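Local coordinates for protein trehalose monomycolate transport factor A (Mycolicibacterium smegmatis MC2 155, PDB 6T84) that is required for MmpL3-dependent transport of trehalose monomycolate to the cell wall and for growth and cell elongation, here represented by the probably cytoplasmic part of its N-terminal domain, at residues 39-44 against 148-153; 83-88 against 99-104; 91-96 against 139-144; 121-126 against 174-179. All blocks are in the same frame, centred on the assembly; numbering follows the deposited sequence.

Contact 1 (39-44 against 148-153). With SO4 (sulfate ion), chain C.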
loop_
_atom_site.group_PDB
_atom_site.type_symbol
_atom_site.label_atom_id
_atom_site.label_comp_id
_atom_site.label_asym_id
_atom_site.label_seq_id
_atom_site.Cartn_x
_atom_site.Cartn_y
_atom_site.Cartn_z
ATOM N N GLY A 39 8.358 -0.371 1.962
ATOM C CA GLY A 39 7.459 0.714 2.321
ATOM C C GLY A 39 7.610 1.054 3.781
ATOM O O GLY A 39 8.734 1.117 4.312
ATOM N N VAL A 40 6.479 1.208 4.481
ATOM C CA VAL A 40 6.553 1.481 5.918
ATOM C C VAL A 40 7.044 0.315 6.746
ATOM O O VAL A 40 7.391 0.520 7.919
ATOM C CB VAL A 40 5.235 1.981 6.545
ATOM C CG1 VAL A 40 4.825 3.244 5.916
ATOM C CG2 VAL A 40 4.139 0.976 6.395
ATOM N N MET A 41 7.110 -0.888 6.180
ATOM C CA MET A 41 7.527 -2.045 6.969
ATOM C C MET A 41 9.022 -2.044 7.267
ATOM O O MET A 41 9.439 -2.671 8.241
ATOM C CB MET A 41 7.166 -3.353 6.275
ATOM C CG MET A 41 5.766 -3.496 5.806
ATOM S SD MET A 41 4.540 -3.237 7.115
ATOM C CE MET A 41 3.051 -3.259 6.128
ATOM N N SER A 42 9.831 -1.324 6.486
ATOM C CA SER A 42 11.266 -1.365 6.751
ATOM C C SER A 42 11.677 -0.467 7.916
ATOM O O SER A 42 12.694 -0.738 8.563
ATOM C CB SER A 42 12.062 -1.046 5.488
ATOM O OG SER A 42 11.731 0.233 4.973
ATOM N N THR A 43 10.903 0.582 8.212
ATOM C CA THR A 43 11.223 1.514 9.289
ATOM C C THR A 43 10.504 1.188 10.602
ATOM O O THR A 43 10.397 2.051 11.481
ATOM C CB THR A 43 10.969 2.962 8.862
ATOM O OG1 THR A 43 9.592 3.134 8.498
ATOM C CG2 THR A 43 11.854 3.330 7.674
ATOM N N VAL A 44 10.001 -0.041 10.751
ATOM C CA VAL A 44 9.357 -0.472 11.988
ATOM C C VAL A 44 9.810 -1.883 12.335
ATOM O O VAL A 44 10.264 -2.652 11.482
ATOM C CB VAL A 44 7.810 -0.421 11.937
ATOM C CG1 VAL A 44 7.316 0.990 11.623
ATOM C CG2 VAL A 44 7.277 -1.445 10.935
ATOM N N TRP A 148 2.028 -8.502 -3.636
ATOM C CA TRP A 148 1.132 -7.589 -2.937
ATOM C C TRP A 148 1.368 -6.158 -3.416
ATOM O O TRP A 148 2.495 -5.801 -3.754
ATOM C CB TRP A 148 1.458 -7.620 -1.448
ATOM C CG TRP A 148 1.150 -8.944 -0.845
ATOM C CD1 TRP A 148 1.997 -10.003 -0.770
ATOM C CD2 TRP A 148 -0.107 -9.376 -0.348
ATOM N NE1 TRP A 148 1.355 -11.069 -0.227
ATOM C CE2 TRP A 148 0.060 -10.723 0.062
ATOM C CE3 TRP A 148 -1.358 -8.769 -0.207
ATOM C CZ2 TRP A 148 -0.987 -11.487 0.607
ATOM C CZ3 TRP A 148 -2.390 -9.487 0.374
ATOM C CH2 TRP A 148 -2.201 -10.851 0.770
ATOM N N THR A 149 0.325 -5.358 -3.424
ATOM C CA THR A 149 0.431 -3.913 -3.650
ATOM C C THR A 149 -0.193 -3.298 -2.404
ATOM O O THR A 149 -1.266 -3.744 -1.948
ATOM C CB THR A 149 -0.394 -3.506 -4.893
ATOM O OG1 THR A 149 0.127 -4.191 -6.061
ATOM C CG2 THR A 149 -0.371 -1.983 -5.160
ATOM N N LEU A 150 0.473 -2.258 -1.854
ATOM C CA LEU A 150 0.134 -1.697 -0.548
ATOM C C LEU A 150 0.040 -0.179 -0.585
ATOM O O LEU A 150 0.737 0.500 -1.365
ATOM C CB LEU A 150 1.210 -2.073 0.486
ATOM C CG LEU A 150 1.423 -3.605 0.664
ATOM C CD1 LEU A 150 2.617 -4.051 -0.208
ATOM C CD2 LEU A 150 1.656 -3.951 2.106
ATOM N N VAL A 151 -0.815 0.342 0.285
ATOM C CA VAL A 151 -0.937 1.776 0.524
ATOM C C VAL A 151 -0.852 2.019 2.030
ATOM O O VAL A 151 -1.541 1.351 2.813
ATOM C CB VAL A 151 -2.270 2.321 -0.033
ATOM C CG1 VAL A 151 -2.505 3.801 0.452
ATOM C CG2 VAL A 151 -2.375 2.125 -1.589
ATOM N N ALA A 152 -0.033 2.996 2.435
ATOM C CA ALA A 152 0.064 3.414 3.820
ATOM C C ALA A 152 -0.528 4.805 3.949
ATOM O O ALA A 152 -0.242 5.698 3.125
ATOM C CB ALA A 152 1.509 3.398 4.323
ATOM N N MET A 153 -1.380 5.001 4.945
ATOM C CA MET A 153 -1.981 6.292 5.253
ATOM C C MET A 153 -1.865 6.584 6.739
ATOM O O MET A 153 -1.579 5.689 7.543
ATOM C CB MET A 153 -3.464 6.299 4.823
ATOM C CG MET A 153 -4.396 5.376 5.598
ATOM S SD MET A 153 -6.099 5.306 4.961
ATOM C CE MET A 153 -5.847 4.183 3.621
HETATM S S SO4 C . 3.830 -14.039 -0.232
HETATM O O1 SO4 C . 4.612 -13.285 -1.228
HETATM O O2 SO4 C . 4.059 -15.473 -0.438
HETATM O O3 SO4 C . 4.252 -13.679 1.123
HETATM O O4 SO4 C . 2.425 -13.880 -0.353
#
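Val40 and Ala152 mark the nearest approach of the two backbones, their CA atoms 7.1 Å apart, where a short 3-10 segment at Val40 and Met41 rests on strand 148-153. A type I turn from Met41 to Val44 then carries the loop away, leaving the contact to side chains. Val40 turns both methyls to the Ala152 methyl; with chi1 at -61°, CG1 lies anti to the carbonyl carbon and is the nearer branch, 3.7 Å from Ala152 CB. Two residues earlier on the strand, the terminal methyl of Met41 approaches a branch of Leu150, CE to CD2 at 4.3 Å, a looser meeting that Trp36 covers from the same loop. At the strand's beginning, Trp148 uses the N-H of its indole to hold a sulfate ion, probably taken from the crystallisation liquor: NE1 donates to O4 over 3.0 Å with an angle of 161° at the hydrogen, and the sulfur lies in the ring plane. Strand residues alternate between two environments, Leu150 and Ala152 meeting the loop while Thr149, Val151 and Met153 touch helix 159-175, as expected of a central strand in an antiparallel sheet covered on both faces.

Contact 2 (83-88 against 99-104)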
loop_
_atom_site.group_PDB
_atom_site.type_symbol
_atom_site.label_atom_id
_atom_site.label_comp_id
_atom_site.label_asym_id
_atom_site.label_seq_id
_atom_site.Cartn_x
_atom_site.Cartn_y
_atom_site.Cartn_z
ATOM N N ASN A 83 9.329 -9.363 -9.643
ATOM C CA ASN A 83 10.488 -9.026 -8.830
ATOM C C ASN A 83 10.808 -7.538 -8.839
ATOM O O ASN A 83 11.736 -7.123 -8.145
ATOM C CB ASN A 83 11.750 -9.754 -9.292
ATOM C CG ASN A 83 11.788 -11.197 -8.863
ATOM O OD1 ASN A 83 11.188 -11.593 -7.856
ATOM N ND2 ASN A 83 12.528 -11.995 -9.620
ATOM N N VAL A 84 10.103 -6.737 -9.604
ATOM C CA VAL A 84 10.339 -5.282 -9.580
ATOM C C VAL A 84 9.544 -4.661 -8.434
ATOM O O VAL A 84 8.400 -5.063 -8.175
ATOM C CB VAL A 84 9.920 -4.665 -10.933
ATOM C CG1 VAL A 84 10.086 -3.116 -10.980
ATOM C CG2 VAL A 84 10.727 -5.290 -12.079
ATOM N N VAL A 85 10.131 -3.672 -7.753
ATOM C CA VAL A 85 9.437 -2.872 -6.730
ATOM C C VAL A 85 9.304 -1.455 -7.254
ATOM O O VAL A 85 10.295 -0.869 -7.682
ATOM C CB VAL A 85 10.201 -2.868 -5.393
ATOM C CG1 VAL A 85 9.584 -1.856 -4.380
ATOM C CG2 VAL A 85 10.186 -4.251 -4.811
ATOM N N VAL A 86 8.100 -0.943 -7.235
ATOM C CA VAL A 86 7.844 0.496 -7.445
ATOM C C VAL A 86 7.315 1.059 -6.138
ATOM O O VAL A 86 6.434 0.450 -5.504
ATOM C CB VAL A 86 6.842 0.705 -8.595
ATOM C CG1 VAL A 86 6.511 2.240 -8.790
ATOM C CG2 VAL A 86 7.395 0.119 -9.922
ATOM N N ASP A 87 7.818 2.240 -5.748
ATOM C CA ASP A 87 7.393 2.934 -4.531
ATOM C C ASP A 87 7.087 4.368 -4.954
ATOM O O ASP A 87 7.953 5.050 -5.518
ATOM C CB ASP A 87 8.554 2.881 -3.519
ATOM C CG ASP A 87 8.251 3.542 -2.192
ATOM O OD1 ASP A 87 7.907 4.736 -2.221
ATOM O OD2 ASP A 87 8.413 2.883 -1.126
ATOM N N LEU A 88 5.865 4.780 -4.722
ATOM C CA LEU A 88 5.355 6.118 -5.086
ATOM C C LEU A 88 4.969 6.792 -3.769
ATOM O O LEU A 88 4.027 6.348 -3.105
ATOM C CB LEU A 88 4.119 5.900 -5.972
ATOM C CG LEU A 88 3.314 7.116 -6.427
ATOM C CD1 LEU A 88 4.189 7.978 -7.346
ATOM C CD2 LEU A 88 2.001 6.701 -7.146
ATOM N N ASN A 99 19.023 -0.191 -0.226
ATOM C CA ASN A 99 20.156 0.078 -1.104
ATOM C C ASN A 99 20.000 -0.521 -2.498
ATOM O O ASN A 99 20.940 -0.448 -3.297
ATOM C CB ASN A 99 21.473 -0.397 -0.449
ATOM C CG ASN A 99 21.782 0.357 0.844
ATOM O OD1 ASN A 99 21.615 1.577 0.916
ATOM N ND2 ASN A 99 22.212 -0.371 1.875
ATOM N N ASP A 100 18.839 -1.091 -2.825
ATOM C CA ASP A 100 18.585 -1.664 -4.136
ATOM C C ASP A 100 17.500 -0.892 -4.883
ATOM O O ASP A 100 16.929 -1.398 -5.847
ATOM C CB ASP A 100 18.224 -3.147 -4.051
ATOM C CG ASP A 100 16.957 -3.390 -3.267
ATOM O OD1 ASP A 100 16.518 -2.446 -2.571
ATOM O OD2 ASP A 100 16.424 -4.527 -3.351
ATOM N N ILE A 101 17.180 0.306 -4.427
ATOM C CA ILE A 101 16.049 1.048 -4.976
ATOM C C ILE A 101 16.469 2.502 -5.163
ATOM O O ILE A 101 17.177 3.069 -4.326
ATOM C CB ILE A 101 14.802 0.887 -4.073
ATOM C CG1 ILE A 101 13.576 1.522 -4.761
ATOM C CG2 ILE A 101 15.031 1.463 -2.671
ATOM C CD1 ILE A 101 12.235 1.166 -4.125
ATOM N N TRP A 102 16.087 3.081 -6.294
ATOM C CA TRP A 102 16.599 4.385 -6.708
ATOM C C TRP A 102 15.476 5.296 -7.187
ATOM O O TRP A 102 14.440 4.841 -7.689
ATOM C CB TRP A 102 17.595 4.232 -7.853
ATOM C CG TRP A 102 18.724 3.401 -7.464
ATOM C CD1 TRP A 102 19.813 3.789 -6.735
ATOM C CD2 TRP A 102 18.886 2.029 -7.744
ATOM N NE1 TRP A 102 20.675 2.731 -6.564
ATOM C CE2 TRP A 102 20.131 1.637 -7.188
ATOM C CE3 TRP A 102 18.141 1.100 -8.473
ATOM C CZ2 TRP A 102 20.602 0.350 -7.284
ATOM C CZ3 TRP A 102 18.627 -0.194 -8.564
ATOM C CH2 TRP A 102 19.835 -0.557 -7.965
ATOM N N LEU A 103 15.726 6.605 -7.093
ATOM C CA LEU A 103 14.792 7.612 -7.615
ATOM C C LEU A 103 14.700 7.544 -9.137
ATOM O O LEU A 103 15.717 7.734 -9.829
ATOM C CB LEU A 103 15.244 8.995 -7.196
ATOM C CG LEU A 103 14.397 10.184 -7.680
ATOM C CD1 LEU A 103 12.994 10.183 -7.116
ATOM C CD2 LEU A 103 15.180 11.485 -7.335
ATOM N N LEU A 104 13.489 7.302 -9.652
ATOM C CA LEU A 104 13.199 7.471 -11.075
ATOM C C LEU A 104 12.843 8.917 -11.423
ATOM O O LEU A 104 13.344 9.455 -12.424
ATOM C CB LEU A 104 12.042 6.537 -11.467
ATOM C CG LEU A 104 11.549 6.705 -12.925
ATOM C CD1 LEU A 104 12.653 6.399 -13.945
ATOM C CD2 LEU A 104 10.277 5.914 -13.241
#
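Val85 and Ile101 make the main apolar contact between residues 83-88 and 99-104, their side chains crossing at about a right angle. The meeting is methyl on methyl, Val85 CG1 to Ile101 CD1 at 4.0 Å. Ile101 gets there by stretching: CG1 stands anti to the backbone N (chi1 -173°), and a chi2 of 167° continues the extension, so that CD1 leads the side chain. The same methyl lies 4.1 Å from Asp87 CB, and thus one isoleucine end touches two residues whose side chains project from the same face of the chain, while Val86 between them points away.

The backbones stay well apart, with the CA atoms of Val85 and Ile101 separated by 7.9 Å. Strands 86-90 and 102-107 are not partners in the antiparallel sheet: strand 110-114 runs between them, bonded through its backbone to Asp87 on one flank and Trp102 on the other. Ile101 therefore reaches past an intervening strand at the border of the sheet, since 102-107 is an outermost strand.

Charged groups frame this apolar patch and find partners elsewhere. In Asp87, whose CG is anti to the backbone N (chi1 -179°), OD1 forms a salt bridge with NE of Arg89, two residues along the same strand, and only CB comes near Ile101. Asp100 OD2 pairs with Arg38, whose side chain also touches Val85.

Hydrogen bonds to side chains hold the backbone of Val85 in place, its O accepting from OG of Ser114 and its N bonding to OG1 of Thr115.

Contact 3 (91-96 against 139-144)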
loop_
_atom_site.group_PDB
_atom_site.type_symbol
_atom_site.label_atom_id
_atom_site.label_comp_id
_atom_site.label_asym_id
_atom_site.label_seq_id
_atom_site.Cartn_x
_atom_site.Cartn_y
_atom_site.Cartn_z
ATOM N N LYS A 91 6.450 13.745 -1.897
ATOM C CA LYS A 91 7.795 14.315 -2.012
ATOM C C LYS A 91 8.403 14.725 -0.661
ATOM O O LYS A 91 9.641 14.729 -0.517
ATOM C CB LYS A 91 7.783 15.462 -3.032
ATOM C CG LYS A 91 6.990 16.619 -2.578
ATOM C CD LYS A 91 7.008 17.709 -3.671
ATOM C CE LYS A 91 6.368 19.018 -3.200
ATOM N NZ LYS A 91 4.879 19.005 -3.273
ATOM N N GLY A 92 7.589 15.125 0.317
ATOM C CA GLY A 92 8.261 15.533 1.555
ATOM C C GLY A 92 8.725 14.404 2.463
ATOM O O GLY A 92 9.342 14.686 3.509
ATOM N N LEU A 93 8.462 13.142 2.094
ATOM C CA LEU A 93 8.855 12.012 2.906
ATOM C C LEU A 93 10.266 11.568 2.551
ATOM O O LEU A 93 10.788 11.865 1.479
ATOM C CB LEU A 93 7.879 10.833 2.696
ATOM C CG LEU A 93 6.439 11.182 3.097
ATOM C CD1 LEU A 93 5.471 10.039 2.750
ATOM C CD2 LEU A 93 6.341 11.620 4.585
ATOM N N LYS A 94 10.873 10.803 3.449
ATOM C CA LYS A 94 12.231 10.340 3.190
ATOM C C LYS A 94 12.221 9.328 2.055
ATOM O O LYS A 94 11.244 8.610 1.852
ATOM C CB LYS A 94 12.787 9.612 4.421
ATOM C CG LYS A 94 12.864 10.438 5.697
ATOM C CD LYS A 94 14.181 11.192 5.805
ATOM C CE LYS A 94 14.229 12.007 7.084
ATOM N NZ LYS A 94 15.522 12.706 7.270
ATOM N N GLU A 95 13.311 9.285 1.298
ATOM C CA GLU A 95 13.456 8.254 0.276
ATOM C C GLU A 95 13.472 6.892 0.968
ATOM O O GLU A 95 13.862 6.782 2.153
ATOM C CB GLU A 95 14.785 8.384 -0.463
ATOM C CG GLU A 95 15.029 9.754 -1.076
ATOM C CD GLU A 95 16.297 9.775 -1.911
ATOM O OE1 GLU A 95 17.199 8.946 -1.645
ATOM O OE2 GLU A 95 16.379 10.608 -2.843
ATOM N N PRO A 96 13.041 5.838 0.265
ATOM C CA PRO A 96 13.222 4.483 0.788
ATOM C C PRO A 96 14.673 4.313 1.173
ATOM O O PRO A 96 15.577 4.734 0.451
ATOM C CB PRO A 96 12.860 3.595 -0.406
ATOM C CG PRO A 96 12.112 4.469 -1.367
ATOM C CD PRO A 96 12.410 5.871 -1.074
ATOM N N ALA A 139 -2.906 8.953 0.832
ATOM C CA ALA A 139 -2.153 7.790 0.337
ATOM C C ALA A 139 -0.682 8.183 0.264
ATOM O O ALA A 139 -0.138 8.527 -0.782
ATOM C CB ALA A 139 -2.718 7.356 -1.009
ATOM N N GLU A 140 -0.032 8.171 1.430
ATOM C CA GLU A 140 1.287 8.787 1.571
ATOM C C GLU A 140 2.374 7.970 0.896
ATOM O O GLU A 140 3.272 8.535 0.264
ATOM C CB GLU A 140 1.629 8.963 3.049
ATOM C CG GLU A 140 0.659 9.906 3.797
ATOM C CD GLU A 140 1.255 10.496 5.072
ATOM O OE1 GLU A 140 0.773 11.563 5.491
ATOM O OE2 GLU A 140 2.225 9.909 5.627
ATOM N N ILE A 141 2.343 6.657 1.068
ATOM C CA ILE A 141 3.343 5.769 0.492
ATOM C C ILE A 141 2.562 4.621 -0.135
ATOM O O ILE A 141 1.735 3.987 0.527
ATOM C CB ILE A 141 4.334 5.237 1.547
ATOM C CG1 ILE A 141 5.100 6.361 2.270
ATOM C CG2 ILE A 141 5.333 4.292 0.891
ATOM C CD1 ILE A 141 5.931 5.853 3.440
ATOM N N MET A 142 2.801 4.361 -1.420
ATOM C CA MET A 142 2.216 3.229 -2.131
ATOM C C MET A 142 3.358 2.447 -2.743
ATOM O O MET A 142 4.281 3.038 -3.323
ATOM C CB MET A 142 1.296 3.693 -3.289
ATOM C CG MET A 142 0.232 4.670 -2.817
ATOM S SD MET A 142 -0.892 5.046 -4.161
ATOM C CE MET A 142 -0.575 6.777 -4.319
ATOM N N TRP A 143 3.301 1.108 -2.664
ATOM C CA TRP A 143 4.415 0.331 -3.186
ATOM C C TRP A 143 3.936 -1.076 -3.441
ATOM O O TRP A 143 2.888 -1.479 -2.947
ATOM C CB TRP A 143 5.640 0.324 -2.260
ATOM C CG TRP A 143 5.510 -0.562 -1.014
ATOM C CD1 TRP A 143 6.114 -1.786 -0.849
ATOM C CD2 TRP A 143 4.785 -0.296 0.213
ATOM N NE1 TRP A 143 5.813 -2.285 0.413
ATOM C CE2 TRP A 143 4.994 -1.411 1.071
ATOM C CE3 TRP A 143 3.996 0.785 0.679
ATOM C CZ2 TRP A 143 4.454 -1.482 2.354
ATOM C CZ3 TRP A 143 3.434 0.696 1.927
ATOM C CH2 TRP A 143 3.690 -0.416 2.767
ATOM N N ASN A 144 4.705 -1.815 -4.216
ATOM C CA ASN A 144 4.438 -3.236 -4.329
ATOM C C ASN A 144 5.626 -4.063 -3.878
ATOM O O ASN A 144 6.778 -3.613 -3.830
ATOM C CB ASN A 144 4.065 -3.645 -5.729
ATOM C CG ASN A 144 5.282 -3.640 -6.645
ATOM O OD1 ASN A 144 5.808 -2.554 -7.032
ATOM N ND2 ASN A 144 5.762 -4.843 -7.001
#
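Leu93 reaches Ile141 and Glu140 through a chain swung anti to its own carbonyl carbon (chi1 -61°) and then straightened by a chi2 of 175°, which carries CD1 to the front. Ile141 answers with nearly the same first torsion, -59°, placing CG1 beside its backbone N, on the flank where Leu93 arrives. The two side chains meet at a slant, and CD1 of Leu93 comes to 3.7 Å from CG1 of Ile141.

That one methyl also touches the preceding residue, lying 3.6 Å from the carbonyl O of Glu140 and 4.0 Å from Glu140 CB. It lies above the plane of the peptide joining the two residues, displaced toward its oxygen, where the entry to strand 141-144 is irregular: Glu140 and Ile141 both face Ala152 of the neighbouring strand, a classic beta bulge. Leu93 packs on the bulge from the loop joining strands 86-90 and 102-107, which has no regular structure here.

The contact is apolar apart from that carbonyl O and lies near the surface of the domain, all its touching residues being only partly exposed. Arg89 lends the loop a polar tie, its NH1 bonding to the carbonyl O of Lys94, and its side chain also touches Ile141. Pro96, farther along, packs against Arg89 and Tyr113. The bulge's own strand is held on one flank by strand 86-90, through the backbone pairing of Met142 with Leu88.

Contact 4 (121-126 against 174-179)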
loop_
_atom_site.group_PDB
_atom_site.type_symbol
_atom_site.label_atom_id
_atom_site.label_comp_id
_atom_site.label_asym_id
_atom_site.label_seq_id
_atom_site.Cartn_x
_atom_site.Cartn_y
_atom_site.Cartn_z
ATOM N N ARG A 121 9.927 2.961 -15.652
ATOM C CA ARG A 121 9.639 3.903 -16.730
ATOM C C ARG A 121 8.484 3.423 -17.583
ATOM O O ARG A 121 7.615 4.225 -17.974
ATOM C CB ARG A 121 10.880 4.041 -17.601
ATOM C CG ARG A 121 11.735 5.116 -17.122
ATOM C CD ARG A 121 12.710 5.619 -18.175
ATOM N NE ARG A 121 13.717 6.442 -17.518
ATOM C CZ ARG A 121 14.834 5.948 -16.997
ATOM N NH1 ARG A 121 15.092 4.651 -17.098
ATOM N NH2 ARG A 121 15.695 6.753 -16.391
ATOM N N ARG A 122 8.477 2.127 -17.918
ATOM C CA ARG A 122 7.397 1.587 -18.742
ATOM C C ARG A 122 6.054 1.692 -18.035
ATOM O O ARG A 122 5.035 2.000 -18.666
ATOM C CB ARG A 122 7.693 0.144 -19.124
ATOM C CG ARG A 122 8.824 0.038 -20.143
ATOM C CD ARG A 122 8.961 -1.375 -20.731
ATOM N NE ARG A 122 8.937 -2.418 -19.707
ATOM C CZ ARG A 122 10.019 -2.976 -19.167
ATOM N NH1 ARG A 122 11.232 -2.586 -19.564
ATOM N NH2 ARG A 122 9.884 -3.924 -18.233
ATOM N N ALA A 123 6.035 1.458 -16.718
ATOM C CA ALA A 123 4.803 1.592 -15.941
ATOM C C ALA A 123 4.378 3.044 -15.759
ATOM O O ALA A 123 3.209 3.290 -15.467
ATOM C CB ALA A 123 4.988 0.926 -14.563
ATOM N N CYS A 124 5.277 4.007 -15.938
ATOM C CA CYS A 124 4.934 5.406 -15.656
ATOM C C CYS A 124 4.477 6.131 -16.926
ATOM O O CYS A 124 5.113 7.078 -17.419
ATOM C CB CYS A 124 6.117 6.115 -15.021
ATOM S SG CYS A 124 6.324 5.685 -13.276
ATOM N N ASP A 125 3.331 5.715 -17.425
ATOM C CA ASP A 125 2.765 6.356 -18.609
ATOM C C ASP A 125 1.747 7.424 -18.187
ATOM O O ASP A 125 1.663 7.802 -17.010
ATOM C CB ASP A 125 2.151 5.300 -19.541
ATOM C CG ASP A 125 0.891 4.664 -18.952
ATOM O OD1 ASP A 125 0.537 4.882 -17.774
ATOM O OD2 ASP A 125 0.255 3.915 -19.697
ATOM N N ARG A 126 0.909 7.858 -19.123
ATOM C CA ARG A 126 -0.066 8.914 -18.847
ATOM C C ARG A 126 -1.010 8.533 -17.702
ATOM O O ARG A 126 -1.388 9.377 -16.874
ATOM C CB ARG A 126 -0.842 9.170 -20.160
ATOM C CG ARG A 126 -1.867 10.242 -20.165
ATOM C CD ARG A 126 -2.334 10.423 -21.619
ATOM N NE ARG A 126 -3.175 9.325 -22.098
ATOM C CZ ARG A 126 -3.593 9.191 -23.358
ATOM N NH1 ARG A 126 -3.238 10.064 -24.288
ATOM N NH2 ARG A 126 -4.362 8.168 -23.692
ATOM N N ASP A 174 -3.646 -1.931 -10.486
ATOM C CA ASP A 174 -3.941 -2.037 -11.922
ATOM C C ASP A 174 -2.804 -1.436 -12.751
ATOM O O ASP A 174 -2.391 -2.012 -13.766
ATOM C CB ASP A 174 -5.260 -1.326 -12.262
ATOM C CG ASP A 174 -6.496 -2.141 -11.876
ATOM O OD1 ASP A 174 -6.340 -3.339 -11.532
ATOM O OD2 ASP A 174 -7.623 -1.584 -11.903
ATOM N N LEU A 175 -2.256 -0.311 -12.311
ATOM C CA LEU A 175 -1.210 0.352 -13.072
ATOM C C LEU A 175 0.080 -0.452 -13.058
ATOM O O LEU A 175 0.867 -0.357 -14.007
ATOM C CB LEU A 175 -0.983 1.759 -12.512
ATOM C CG LEU A 175 -2.113 2.776 -12.699
ATOM C CD1 LEU A 175 -1.974 3.936 -11.698
ATOM C CD2 LEU A 175 -2.047 3.335 -14.131
ATOM N N LEU A 176 0.305 -1.262 -12.021
ATOM C CA LEU A 176 1.511 -2.075 -11.900
ATOM C C LEU A 176 1.345 -3.458 -12.513
ATOM O O LEU A 176 2.284 -4.279 -12.440
ATOM C CB LEU A 176 1.928 -2.236 -10.407
ATOM C CG LEU A 176 2.307 -0.896 -9.720
ATOM C CD1 LEU A 176 2.860 -1.320 -8.354
ATOM C CD2 LEU A 176 3.353 -0.117 -10.558
ATOM N N ARG A 177 0.198 -3.736 -13.144
ATOM C CA ARG A 177 0.032 -5.037 -13.804
ATOM C C ARG A 177 1.074 -5.273 -14.895
ATOM O O ARG A 177 1.370 -6.439 -15.211
ATOM C CB ARG A 177 -1.375 -5.192 -14.392
ATOM C CG ARG A 177 -2.458 -5.572 -13.400
ATOM C CD ARG A 177 -3.848 -5.493 -14.044
ATOM N NE ARG A 177 -3.800 -5.931 -15.436
ATOM C CZ ARG A 177 -4.574 -5.439 -16.400
ATOM N NH1 ARG A 177 -5.453 -4.486 -16.116
ATOM N NH2 ARG A 177 -4.461 -5.891 -17.646
ATOM N N VAL A 178 1.643 -4.188 -15.458
ATOM C CA VAL A 178 2.671 -4.237 -16.512
ATOM C C VAL A 178 4.050 -4.645 -16.009
ATOM O O VAL A 178 4.934 -4.924 -16.826
ATOM C CB VAL A 178 2.719 -2.919 -17.327
ATOM C CG1 VAL A 178 1.329 -2.610 -17.887
ATOM C CG2 VAL A 178 3.250 -1.797 -16.476
ATOM N N LEU A 179 4.263 -4.738 -14.688
ATOM C CA LEU A 179 5.577 -5.128 -14.195
ATOM C C LEU A 179 5.875 -6.575 -14.599
ATOM O O LEU A 179 4.958 -7.420 -14.637
ATOM C CB LEU A 179 5.636 -4.991 -12.677
ATOM C CG LEU A 179 5.562 -3.533 -12.167
ATOM C CD1 LEU A 179 5.647 -3.527 -10.635
ATOM C CD2 LEU A 179 6.633 -2.642 -12.934
#
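The C-terminal end of helix 117-123 packs against the chain leaving helix 159-175, with Ala123 facing Val178, its closest partner. The CA atoms of these two residues are 6.2 Å apart, a close approach, consistent with the small alanine side chain. Ala123 CB sits among three apolar side chains. Val178 CG2 touches it at 3.8 Å, Leu179 CD2 at 4.3 Å and Leu176 CD2 at 4.4 Å, while the carbonyl O of Leu175 lies at 4.4 Å as a fourth neighbour. Val178 owes its part to a chi1 of -55°, which sets CG2 between its backbone N and carbonyl carbon and turns that branch to the alanine, near enough to meet its CA as well.

Helix 117-123 ends abruptly after Ala123. Cys124 is the centre of an inverse gamma turn and points away from the contact, and Asp125 takes the N-cap position of helix 126-134. The two leucines beyond the alanine look inward, Leu176 and Leu179 both touching Asn144 of the sheet; Leu175 instead leans on Met128 and Phe131 of helix 126-134. The chain at 174-179 is held by backbone bonds, Arg177 N to Asp174 O and Leu179 N to Leu176 O, the latter 3.0 Å long.

How the contacts relate
Contacts 1, 2 and 3 share the antiparallel sheet, while contact 4 belongs to the helices and turns covering its other face. Contact 1 is central and buried, contact 2 buried but toward the sheet border, contact 3 nearer the surface; contact 4 is also buried, about 16 Å from the chain centre against 6 Å for contact 1. Strand 141-144 links the three sheet contacts: its backbone bonds to 148-153 on one side and to 86-90 on the other. Apolar methyl contacts dominate throughout, yet ionic pairs gather round contact 2, and Arg89 has partners in contacts 2 and 3. Asn144 bridges the layers, gripping the backbone of Val84 and Val86 while leucines of contact 4 pack against it.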